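Local coordinates for UPSTREAM OF FLC-like protein (DUF966) (PDB 6RSN) that polymerises through a DIX-like domain into filaments with other SOSEKI proteins, interpreting polarity cues and influencing the orientation of plant cell division, at residues A[10-15]-A[53-58]; A[67-72]-A[87-92]; A[22-27]-A[41-46]. The protein carries 1 engineered substitution. All blocks are in the same frame, centred on the assembly; numbering follows the deposited sequence.

Contact 1: A[10-15]-A[53-58]. With SO4 (sulfate ion), chain B.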
loop_
_atom_site.group_PDB
_atom_site.type_symbol
_atom_site.label_atom_id
_atom_site.label_comp_id
_atom_site.label_asym_id
_atom_site.label_seq_id
_atom_site.Cartn_x
_atom_site.Cartn_y
_atom_site.Cartn_z
ATOM N N TYR A 10 -3.443 4.786 1.607
ATOM C CA TYR A 10 -2.513 4.122 2.533
ATOM C C TYR A 10 -2.475 4.833 3.884
ATOM O O TYR A 10 -2.559 6.076 3.997
ATOM C CB TYR A 10 -1.099 3.948 1.930
ATOM C CG TYR A 10 -0.314 5.220 1.669
ATOM C CD1 TYR A 10 -0.425 5.893 0.465
ATOM C CD2 TYR A 10 0.501 5.774 2.648
ATOM C CE1 TYR A 10 0.293 7.064 0.217
ATOM C CE2 TYR A 10 1.235 6.937 2.420
ATOM C CZ TYR A 10 1.093 7.608 1.217
ATOM O OH TYR A 10 1.811 8.763 1.003
ATOM N N TYR A 11 -2.289 4.039 4.956
ATOM C CA TYR A 11 -2.147 4.521 6.322
ATOM C C TYR A 11 -0.696 4.317 6.750
ATOM O O TYR A 11 -0.098 3.287 6.424
ATOM C CB TYR A 11 -2.971 3.643 7.271
ATOM C CG TYR A 11 -4.455 3.838 7.110
ATOM C CD1 TYR A 11 -5.135 3.148 6.116
ATOM C CD2 TYR A 11 -5.150 4.702 7.945
ATOM C CE1 TYR A 11 -6.506 3.308 6.001
ATOM C CE2 TYR A 11 -6.531 4.891 7.814
ATOM C CZ TYR A 11 -7.188 4.178 6.831
ATOM O OH TYR A 11 -8.542 4.300 6.613
ATOM N N LEU A 12 -0.062 5.357 7.286
ATOM C CA LEU A 12 1.277 5.099 7.837
ATOM C C LEU A 12 1.148 4.970 9.343
ATOM O O LEU A 12 0.433 5.751 9.976
ATOM C CB LEU A 12 2.208 6.294 7.583
ATOM C CG LEU A 12 2.440 6.559 6.111
ATOM C CD1 LEU A 12 3.420 7.743 5.954
ATOM C CD2 LEU A 12 3.003 5.282 5.435
ATOM N N SER A 13 1.889 4.015 9.905
ATOM C CA SER A 13 1.763 3.730 11.321
ATOM C C SER A 13 3.138 3.913 11.903
ATOM O O SER A 13 4.070 3.258 11.451
ATOM C CB SER A 13 1.279 2.281 11.491
ATOM O OG SER A 13 1.287 1.938 12.875
ATOM N N ARG A 14 3.280 4.808 12.888
ATOM C CA ARG A 14 4.582 4.972 13.499
ATOM C C ARG A 14 4.538 4.385 14.913
ATOM O O ARG A 14 4.875 3.217 15.128
ATOM C CB ARG A 14 4.975 6.445 13.407
ATOM C CG ARG A 14 5.119 6.943 11.978
ATOM C CD ARG A 14 5.406 8.426 12.117
ATOM N NE ARG A 14 5.750 9.161 10.905
ATOM C CZ ARG A 14 4.882 9.603 9.988
ATOM N NH1 ARG A 14 3.585 9.354 10.098
ATOM N NH2 ARG A 14 5.325 10.280 8.942
ATOM N N ASN A 15 4.074 5.206 15.857
ATOM C CA ASN A 15 3.801 4.776 17.221
ATOM C C ASN A 15 2.467 4.032 17.243
ATOM O O ASN A 15 2.228 3.185 18.103
ATOM C CB ASN A 15 3.769 5.980 18.162
ATOM C CG ASN A 15 4.953 6.887 17.923
ATOM O OD1 ASN A 15 6.090 6.475 18.123
ATOM N ND2 ASN A 15 4.710 8.105 17.468
ATOM N N CYS A 53 10.939 2.977 1.633
ATOM C CA CYS A 53 11.811 1.990 2.240
ATOM C C CYS A 53 11.844 2.153 3.753
ATOM O O CYS A 53 12.404 1.199 4.387
ATOM C CB CYS A 53 13.260 2.088 1.723
ATOM S SG CYS A 53 13.940 3.774 1.870
ATOM N N LEU A 54 11.200 3.182 4.334
ATOM C CA LEU A 54 11.159 3.294 5.809
ATOM C C LEU A 54 10.044 2.426 6.414
ATOM O O LEU A 54 9.910 2.355 7.638
ATOM C CB LEU A 54 10.931 4.761 6.189
ATOM C CG LEU A 54 12.032 5.746 5.793
ATOM C CD1 LEU A 54 11.488 7.127 6.069
ATOM C CD2 LEU A 54 13.262 5.500 6.657
ATOM N N TYR A 55 9.227 1.792 5.566
ATOM C CA TYR A 55 8.007 1.136 6.007
ATOM C C TYR A 55 7.955 -0.284 5.469
ATOM O O TYR A 55 8.444 -0.579 4.361
ATOM C CB TYR A 55 6.776 1.859 5.460
ATOM C CG TYR A 55 6.706 3.247 6.014
ATOM C CD1 TYR A 55 6.214 3.494 7.289
ATOM C CD2 TYR A 55 7.206 4.296 5.259
ATOM C CE1 TYR A 55 6.163 4.784 7.777
ATOM C CE2 TYR A 55 7.175 5.598 5.732
ATOM C CZ TYR A 55 6.688 5.827 7.009
ATOM O OH TYR A 55 6.762 7.105 7.481
ATOM N N SER A 56 7.350 -1.195 6.276
ATOM C CA SER A 56 6.979 -2.522 5.821
ATOM C C SER A 56 5.511 -2.475 5.378
ATOM O O SER A 56 4.681 -1.920 6.100
ATOM C CB SER A 56 7.070 -3.432 7.088
ATOM O OG SER A 56 6.720 -4.721 6.618
ATOM N N TRP A 57 5.217 -2.984 4.157
ATOM C CA TRP A 57 3.893 -2.710 3.567
ATOM C C TRP A 57 2.961 -3.921 3.635
ATOM O O TRP A 57 3.414 -5.056 3.525
ATOM C CB TRP A 57 4.011 -2.227 2.089
ATOM C CG TRP A 57 4.733 -0.913 2.053
ATOM C CD1 TRP A 57 6.083 -0.674 1.966
ATOM C CD2 TRP A 57 4.111 0.383 2.158
ATOM N NE1 TRP A 57 6.317 0.688 1.979
ATOM C CE2 TRP A 57 5.139 1.355 2.098
ATOM C CE3 TRP A 57 2.773 0.802 2.282
ATOM C CZ2 TRP A 57 4.881 2.730 2.198
ATOM C CZ3 TRP A 57 2.506 2.151 2.320
ATOM C CH2 TRP A 57 3.545 3.111 2.275
ATOM N N SER A 58 1.684 -3.628 3.871
ATOM C CA SER A 58 0.664 -4.666 3.970
ATOM C C SER A 58 -0.532 -4.179 3.148
ATOM O O SER A 58 -0.651 -2.985 2.821
ATOM C CB SER A 58 0.272 -4.902 5.415
ATOM O OG SER A 58 1.355 -5.451 6.202
HETATM S S SO4 B . 3.844 11.923 6.271
HETATM O O1 SO4 B . 5.261 11.719 6.443
HETATM O O2 SO4 B . 3.608 13.112 5.504
HETATM O O3 SO4 B . 3.278 10.795 5.573
HETATM O O4 SO4 B . 3.223 12.061 7.561
#
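Tyr10 meets Trp57 at the start of this contact between two strands that do not pair directly. Strand 86-92 runs between them, and their axes pass 8.7 Å apart at closest approach. The edge of the indole is turned toward the face of the Tyr10 ring in an offset edge-to-face pair, with centroids 5.8 Å apart and planes at 73°. Chi1 of 66° sets Tyr10 CG between the backbone N and the carbonyl carbon, and CD2 of the ring comes near Trp57 CH2; CB approaches the rim of the indole at Trp57 CZ3, 4.0 Å away. The polar ends of both rings are satisfied elsewhere: Tyr10 OH hydrogen-bonds to Arg47, and Trp57 NE1 to the carbonyl of Ala52.

Both methyls of Leu12 meet Tyr55, and CD2 meets Trp57 as well. CD2 sits over the centre of the Tyr55 ring in a CH-pi contact, 3.9 Å from the centroid and 8° off the normal, and it also reaches Trp57 CH2 at 3.9 Å. CD1 lies farther out, near the phenol end of Tyr55, 3.7 Å from OH. Ser13 contributes mainly through its backbone, with O at the edge of the Tyr55 ring. Arg14, poorly ordered, brings its guanidinium back so that Tyr55 OH lies over one face, toward the rim; the two flat groups are turned nearly perpendicular. Its NH2 binds a sulfate, probably from the crystallisation liquor, through O4 at 3.1 Å and more weakly through O1; Arg47 holds the same ion.

Helix 36-47 packs on Trp57 through Leu36, Ile40 and Leu43, and Leu43 also touches Tyr10. This aromatic and aliphatic layer, lying between a mixed sheet and the helix across it, is part of the core of the ubiquitin-like beta-grasp fold to which DIX-like domains belong.

Contact 2: A[67-72]-A[87-92]; sequences FVWYAL and VLKGSQ. Engineered in segment 67-72: Ala71 (natural residue Asp).
Trp69 reaches over strand 55-63 to lay its indole against Lys89 and Val87, joining edge strand 66-71 to the central strand 86-92 of the ubiquitin-like sheet. The two strands are next but one in that sheet, and their short axes are inclined at 61°. Ser58 and Lys60 of the strand between them lie against the indole as well.

Lys89 carries much of the contact. Its CG is anti to the backbone N (chi1 180°), and the chain beyond stays extended, traversing one face of the indole instead of turning off it. CB is the first atom to touch and sits almost over the centre of the six-membered ring, 3.6 Å from its centroid. CD follows nearest the NE1-CE2 bond, 3.7 Å from Trp69 NE1. The ammonium ends in an off-centre cation-pi contact, with NZ 4.3 Å from the centroid of the five-membered ring and 35° off its normal. Thus CB lies over the benzenoid half, while CD and the ammonium lie by the pyrrole half. Arg17, from a loop, touches both side chains.

Val87 takes the far end of the indole: its CG1, placed anti to the backbone N, is 3.9 Å from Trp69 CH2, and its carbonyl O lies at the ring edge near the plane. On the other face of the sheet, Leu72 and Leu88 meet methyl to methyl, CD1 to CD2, at 4.3 Å; Leu72 also packs on Leu36 and Leu88 on Val39, both of helix 36-47.

The indole also comes against the backbone itself, where Trp69 CZ3 stands 3.6 Å from Leu88 C, the carbonyl carbon of the Leu88-Lys89 peptide.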
loop_
_atom_site.group_PDB
_atom_site.type_symbol
_atom_site.label_atom_id
_atom_site.label_comp_id
_atom_site.label_asym_id
_atom_site.label_seq_id
_atom_site.Cartn_x
_atom_site.Cartn_y
_atom_site.Cartn_z
ATOM N N PHE A 67 -10.981 -8.217 8.858
ATOM C CA PHE A 67 -9.917 -7.930 7.918
ATOM C C PHE A 67 -8.596 -8.234 8.589
ATOM O O PHE A 67 -8.533 -8.396 9.822
ATOM C CB PHE A 67 -9.934 -6.446 7.552
ATOM C CG PHE A 67 -11.237 -6.099 6.889
ATOM C CD1 PHE A 67 -11.429 -6.447 5.559
ATOM C CD2 PHE A 67 -12.227 -5.417 7.586
ATOM C CE1 PHE A 67 -12.614 -6.104 4.919
ATOM C CE2 PHE A 67 -13.436 -5.129 6.964
ATOM C CZ PHE A 67 -13.618 -5.469 5.630
ATOM N N VAL A 68 -7.565 -8.359 7.756
ATOM C CA VAL A 68 -6.230 -8.625 8.270
ATOM C C VAL A 68 -5.324 -7.801 7.352
ATOM O O VAL A 68 -5.668 -7.476 6.220
ATOM C CB VAL A 68 -5.891 -10.139 8.212
ATOM C CG1 VAL A 68 -5.924 -10.641 6.751
ATOM C CG2 VAL A 68 -4.538 -10.469 8.842
ATOM N N TRP A 69 -4.236 -7.310 7.920
ATOM C CA TRP A 69 -3.172 -6.675 7.129
ATOM C C TRP A 69 -2.207 -7.733 6.627
ATOM O O TRP A 69 -1.449 -8.337 7.407
ATOM C CB TRP A 69 -2.404 -5.662 8.012
ATOM C CG TRP A 69 -3.226 -4.475 8.403
ATOM C CD1 TRP A 69 -3.589 -4.085 9.656
ATOM C CD2 TRP A 69 -3.697 -3.453 7.525
ATOM N NE1 TRP A 69 -4.306 -2.910 9.635
ATOM C CE2 TRP A 69 -4.403 -2.507 8.321
ATOM C CE3 TRP A 69 -3.620 -3.250 6.151
ATOM C CZ2 TRP A 69 -4.969 -1.358 7.769
ATOM C CZ3 TRP A 69 -4.250 -2.148 5.597
ATOM C CH2 TRP A 69 -4.886 -1.201 6.406
ATOM N N TYR A 70 -2.266 -7.976 5.307
ATOM C CA TYR A 70 -1.508 -9.057 4.720
ATOM C C TYR A 70 -0.161 -8.520 4.244
ATOM O O TYR A 70 -0.105 -7.636 3.432
ATOM C CB TYR A 70 -2.278 -9.514 3.469
ATOM C CG TYR A 70 -1.885 -10.888 3.040
ATOM C CD1 TYR A 70 -0.820 -11.095 2.168
ATOM C CD2 TYR A 70 -2.616 -11.974 3.476
ATOM C CE1 TYR A 70 -0.485 -12.375 1.744
ATOM C CE2 TYR A 70 -2.312 -13.260 3.052
ATOM C CZ TYR A 70 -1.225 -13.454 2.207
ATOM O OH TYR A 70 -0.952 -14.737 1.828
ATOM N N ALA A 71 0.957 -9.050 4.766
ATOM C CA ALA A 71 2.294 -8.561 4.491
ATOM C C ALA A 71 2.639 -8.776 3.019
ATOM O O ALA A 71 2.343 -9.853 2.424
ATOM C CB ALA A 71 3.240 -9.376 5.377
ATOM N N LEU A 72 3.181 -7.731 2.408
ATOM C CA LEU A 72 3.618 -7.741 1.012
ATOM C C LEU A 72 5.140 -7.598 0.802
ATOM O O LEU A 72 5.778 -6.840 1.507
ATOM C CB LEU A 72 2.986 -6.515 0.343
ATOM C CG LEU A 72 1.457 -6.381 0.387
ATOM C CD1 LEU A 72 1.029 -4.967 -0.003
ATOM C CD2 LEU A 72 0.804 -7.370 -0.597
ATOM N N VAL A 87 -6.307 -0.650 -0.173
ATOM C CA VAL A 87 -6.004 0.003 1.101
ATOM C C VAL A 87 -4.768 -0.683 1.644
ATOM O O VAL A 87 -4.795 -1.901 1.850
ATOM C CB VAL A 87 -7.143 -0.097 2.154
ATOM C CG1 VAL A 87 -6.714 0.519 3.468
ATOM C CG2 VAL A 87 -8.468 0.525 1.698
ATOM N N LEU A 88 -3.733 0.126 1.895
ATOM C CA LEU A 88 -2.479 -0.426 2.378
ATOM C C LEU A 88 -2.182 0.208 3.728
ATOM O O LEU A 88 -2.674 1.288 4.067
ATOM C CB LEU A 88 -1.351 0.001 1.431
ATOM C CG LEU A 88 -1.499 -0.340 -0.060
ATOM C CD1 LEU A 88 -0.262 0.055 -0.829
ATOM C CD2 LEU A 88 -1.844 -1.789 -0.345
ATOM N N LYS A 89 -1.209 -0.412 4.420
ATOM C CA LYS A 89 -0.651 0.144 5.641
ATOM C C LYS A 89 0.858 0.014 5.504
ATOM O O LYS A 89 1.385 -1.002 5.117
ATOM C CB LYS A 89 -1.152 -0.578 6.880
ATOM C CG LYS A 89 -0.617 -0.069 8.221
ATOM C CD LYS A 89 -1.080 -1.082 9.254
ATOM C CE LYS A 89 -1.138 -0.619 10.671
ATOM N NZ LYS A 89 -1.026 -1.826 11.543
ATOM N N GLY A 90 1.562 1.148 5.681
ATOM C CA GLY A 90 3.015 1.080 5.877
ATOM C C GLY A 90 3.327 1.205 7.348
ATOM O O GLY A 90 2.996 2.218 7.966
ATOM N N SER A 91 4.047 0.197 7.858
ATOM C CA SER A 91 4.336 0.145 9.291
ATOM C C SER A 91 5.788 0.574 9.433
ATOM O O SER A 91 6.652 -0.020 8.791
ATOM C CB SER A 91 4.151 -1.279 9.763
ATOM O OG SER A 91 2.762 -1.604 9.759
ATOM N N GLN A 92 6.063 1.583 10.265
ATOM C CA GLN A 92 7.449 2.078 10.330
ATOM C C GLN A 92 8.404 0.983 10.786
ATOM O O GLN A 92 8.162 0.362 11.835
ATOM C CB GLN A 92 7.524 3.222 11.369
ATOM C CG GLN A 92 8.902 3.833 11.514
ATOM C CD GLN A 92 8.866 4.874 12.629
ATOM O OE1 GLN A 92 7.999 4.869 13.501
ATOM N NE2 GLN A 92 9.897 5.664 12.727
#

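Contact 3: A[22-27]-A[41-46]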
loop_
_atom_site.group_PDB
_atom_site.type_symbol
_atom_site.label_atom_id
_atom_site.label_comp_id
_atom_site.label_asym_id
_atom_site.label_seq_id
_atom_site.Cartn_x
_atom_site.Cartn_y
_atom_site.Cartn_z
ATOM N N HIS A 22 -3.580 8.650 3.425
ATOM C CA HIS A 22 -3.255 9.375 2.218
ATOM C C HIS A 22 -3.956 8.712 1.050
ATOM O O HIS A 22 -4.143 7.496 1.048
ATOM C CB HIS A 22 -1.736 9.316 1.986
ATOM C CG HIS A 22 -1.005 10.305 2.827
ATOM N ND1 HIS A 22 -0.666 10.047 4.156
ATOM C CD2 HIS A 22 -0.617 11.567 2.563
ATOM C CE1 HIS A 22 -0.054 11.122 4.645
ATOM N NE2 HIS A 22 -0.042 12.060 3.723
ATOM N N PHE A 23 -4.314 9.519 0.035
ATOM C CA PHE A 23 -4.828 9.015 -1.221
ATOM C C PHE A 23 -3.880 9.363 -2.355
ATOM O O PHE A 23 -3.514 10.539 -2.459
ATOM C CB PHE A 23 -6.179 9.676 -1.563
ATOM C CG PHE A 23 -6.685 9.274 -2.940
ATOM C CD1 PHE A 23 -6.316 9.964 -4.092
ATOM C CD2 PHE A 23 -7.475 8.148 -3.103
ATOM C CE1 PHE A 23 -6.804 9.596 -5.354
ATOM C CE2 PHE A 23 -7.970 7.773 -4.357
ATOM C CZ PHE A 23 -7.631 8.492 -5.489
ATOM N N ILE A 24 -3.493 8.365 -3.179
ATOM C CA ILE A 24 -2.701 8.631 -4.375
ATOM C C ILE A 24 -3.302 7.872 -5.553
ATOM O O ILE A 24 -3.990 6.883 -5.340
ATOM C CB ILE A 24 -1.230 8.219 -4.180
ATOM C CG1 ILE A 24 -1.074 6.754 -3.741
ATOM C CG2 ILE A 24 -0.543 9.139 -3.159
ATOM C CD1 ILE A 24 0.390 6.217 -3.756
ATOM N N GLU A 25 -2.940 8.302 -6.772
ATOM C CA GLU A 25 -3.266 7.522 -7.958
ATOM C C GLU A 25 -2.017 6.811 -8.448
ATOM O O GLU A 25 -0.949 7.428 -8.494
ATOM C CB GLU A 25 -3.853 8.477 -9.000
ATOM C CG GLU A 25 -5.203 8.995 -8.537
ATOM C CD GLU A 25 -5.909 9.769 -9.608
ATOM O OE1 GLU A 25 -5.207 10.481 -10.346
ATOM O OE2 GLU A 25 -7.144 9.612 -9.716
ATOM N N VAL A 26 -2.123 5.499 -8.712
ATOM C CA VAL A 26 -0.961 4.703 -9.076
ATOM C C VAL A 26 -1.045 4.216 -10.525
ATOM O O VAL A 26 -1.955 3.463 -10.862
ATOM C CB VAL A 26 -0.771 3.537 -8.099
ATOM C CG1 VAL A 26 0.368 2.631 -8.562
ATOM C CG2 VAL A 26 -0.491 4.108 -6.704
ATOM N N PRO A 27 -0.070 4.562 -11.398
ATOM C CA PRO A 27 -0.014 3.959 -12.739
ATOM C C PRO A 27 0.277 2.457 -12.680
ATOM O O PRO A 27 1.206 2.028 -11.985
ATOM C CB PRO A 27 1.076 4.755 -13.489
ATOM C CG PRO A 27 1.230 6.035 -12.667
ATOM C CD PRO A 27 0.935 5.636 -11.224
ATOM N N ASN A 41 6.963 2.496 -6.768
ATOM C CA ASN A 41 7.437 3.418 -7.805
ATOM C C ASN A 41 6.746 4.782 -7.766
ATOM O O ASN A 41 7.374 5.849 -7.964
ATOM C CB ASN A 41 7.268 2.797 -9.201
ATOM C CG ASN A 41 8.261 1.680 -9.415
ATOM O OD1 ASN A 41 9.336 1.682 -8.814
ATOM N ND2 ASN A 41 7.933 0.714 -10.262
ATOM N N ARG A 42 5.445 4.779 -7.531
ATOM C CA ARG A 42 4.695 6.026 -7.471
ATOM C C ARG A 42 5.114 6.812 -6.233
ATOM O O ARG A 42 5.254 8.040 -6.282
ATOM C CB ARG A 42 3.191 5.730 -7.442
ATOM C CG ARG A 42 2.285 6.955 -7.273
ATOM C CD ARG A 42 2.657 7.892 -8.412
ATOM N NE ARG A 42 1.583 8.876 -8.568
ATOM C CZ ARG A 42 1.701 10.001 -9.229
ATOM N NH1 ARG A 42 2.832 10.294 -9.843
ATOM N NH2 ARG A 42 0.668 10.833 -9.320
ATOM N N LEU A 43 5.246 6.118 -5.087
ATOM C CA LEU A 43 5.697 6.863 -3.898
ATOM C C LEU A 43 7.100 7.437 -4.102
ATOM O O LEU A 43 7.429 8.522 -3.600
ATOM C CB LEU A 43 5.687 5.937 -2.666
ATOM C CG LEU A 43 4.287 5.653 -2.133
ATOM C CD1 LEU A 43 4.341 4.544 -1.081
ATOM C CD2 LEU A 43 3.634 6.915 -1.560
ATOM N N ASN A 44 7.995 6.670 -4.720
ATOM C CA ASN A 44 9.336 7.186 -4.991
ATOM C C ASN A 44 9.242 8.481 -5.780
ATOM O O ASN A 44 10.018 9.423 -5.519
ATOM C CB ASN A 44 10.164 6.153 -5.789
ATOM C CG ASN A 44 10.531 4.949 -4.932
ATOM O OD1 ASN A 44 10.352 4.905 -3.732
ATOM N ND2 ASN A 44 11.090 3.917 -5.554
ATOM N N ASP A 45 8.324 8.522 -6.774
ATOM C CA ASP A 45 8.184 9.761 -7.566
ATOM C C ASP A 45 7.642 10.927 -6.728
ATOM O O ASP A 45 8.130 12.071 -6.790
ATOM C CB ASP A 45 7.309 9.492 -8.794
ATOM C CG ASP A 45 8.024 8.689 -9.873
ATOM O OD1 ASP A 45 9.295 8.599 -9.840
ATOM O OD2 ASP A 45 7.321 8.201 -10.779
ATOM N N LEU A 46 6.627 10.672 -5.931
ATOM C CA LEU A 46 5.997 11.733 -5.178
ATOM C C LEU A 46 6.779 12.193 -3.948
ATOM O O LEU A 46 6.859 13.412 -3.666
ATOM C CB LEU A 46 4.628 11.277 -4.711
ATOM C CG LEU A 46 3.644 10.960 -5.815
ATOM C CD1 LEU A 46 2.341 10.595 -5.125
ATOM C CD2 LEU A 46 3.449 12.151 -6.744
HETATM O O HOH W 1 -1.602 10.903 -7.007
#
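Arg42 of helix 36-47 meets Glu25, Val26 and Pro27 in a helix-on-sheet contact at the margin of the beta-grasp fold, where the helix crosses the face of edge strand 22-27 steeply. The short axes approach to 8.7 Å, and the chains come nearest at Val26 and Arg42, with CA atoms 6.0 Å apart.

Ile24 supplies the apolar part. Its two branches go to different turns of the helix: CD1 lies 4.0 Å from Leu43 CD2, crossing that side chain at about a right angle, while CG2 meets Leu46 CD1 at 3.8 Å. Leu43 continues inward to Tyr10 and Met51, so this patch runs on into the buried core. Beside it Val26 CG2 packs on Arg42 CG.

The arginine chain is bent at its second torsion: chi2 of 56° turns CD toward Pro27, where it meets Pro27 CD. His22, Ile24 and Val26 make the backbone bonds to strand 5-13, whereas the Glu25 carbonyl is taken by a side chain of the helix. A water joins the same two residues, accepting from Glu25 N and Arg42 NH2. Leu46 CD2 lies over one face of the guanidinium, toward its rim.

A single direct hydrogen bond crosses the contact: Arg42 NE donates to Glu25 O at 2.9 Å, the nitrogen standing nearly in line with the C=O bond (179°), but the bond is bent at the hydrogen (N-H...O 138°), since the oxygen is tilted out of the guanidinium plane.

All three contacts belong to one DIX-like domain and share its mixed five-stranded sheet. Contact 3 is nested within the loop that contact 1 closes, and contact 2 opens only afterwards. Contacts 1 and 2 have centres about 8 Å apart and interlock directly, since strand 86-92 bonds to strand 5-13 on one side and 55-63 on the other. The centre of contact 3 lies about 14 Å from that of contact 1, which it meets through Tyr10 and Leu43, and about 16 Å from that of contact 2, without touching it. Contacts 3 and 2 thus involve the two outermost strands, 22-27 and 66-71; in DIX domains, edge strands such as these mediate head-to-tail polymerisation, probably also in SOSEKI filaments.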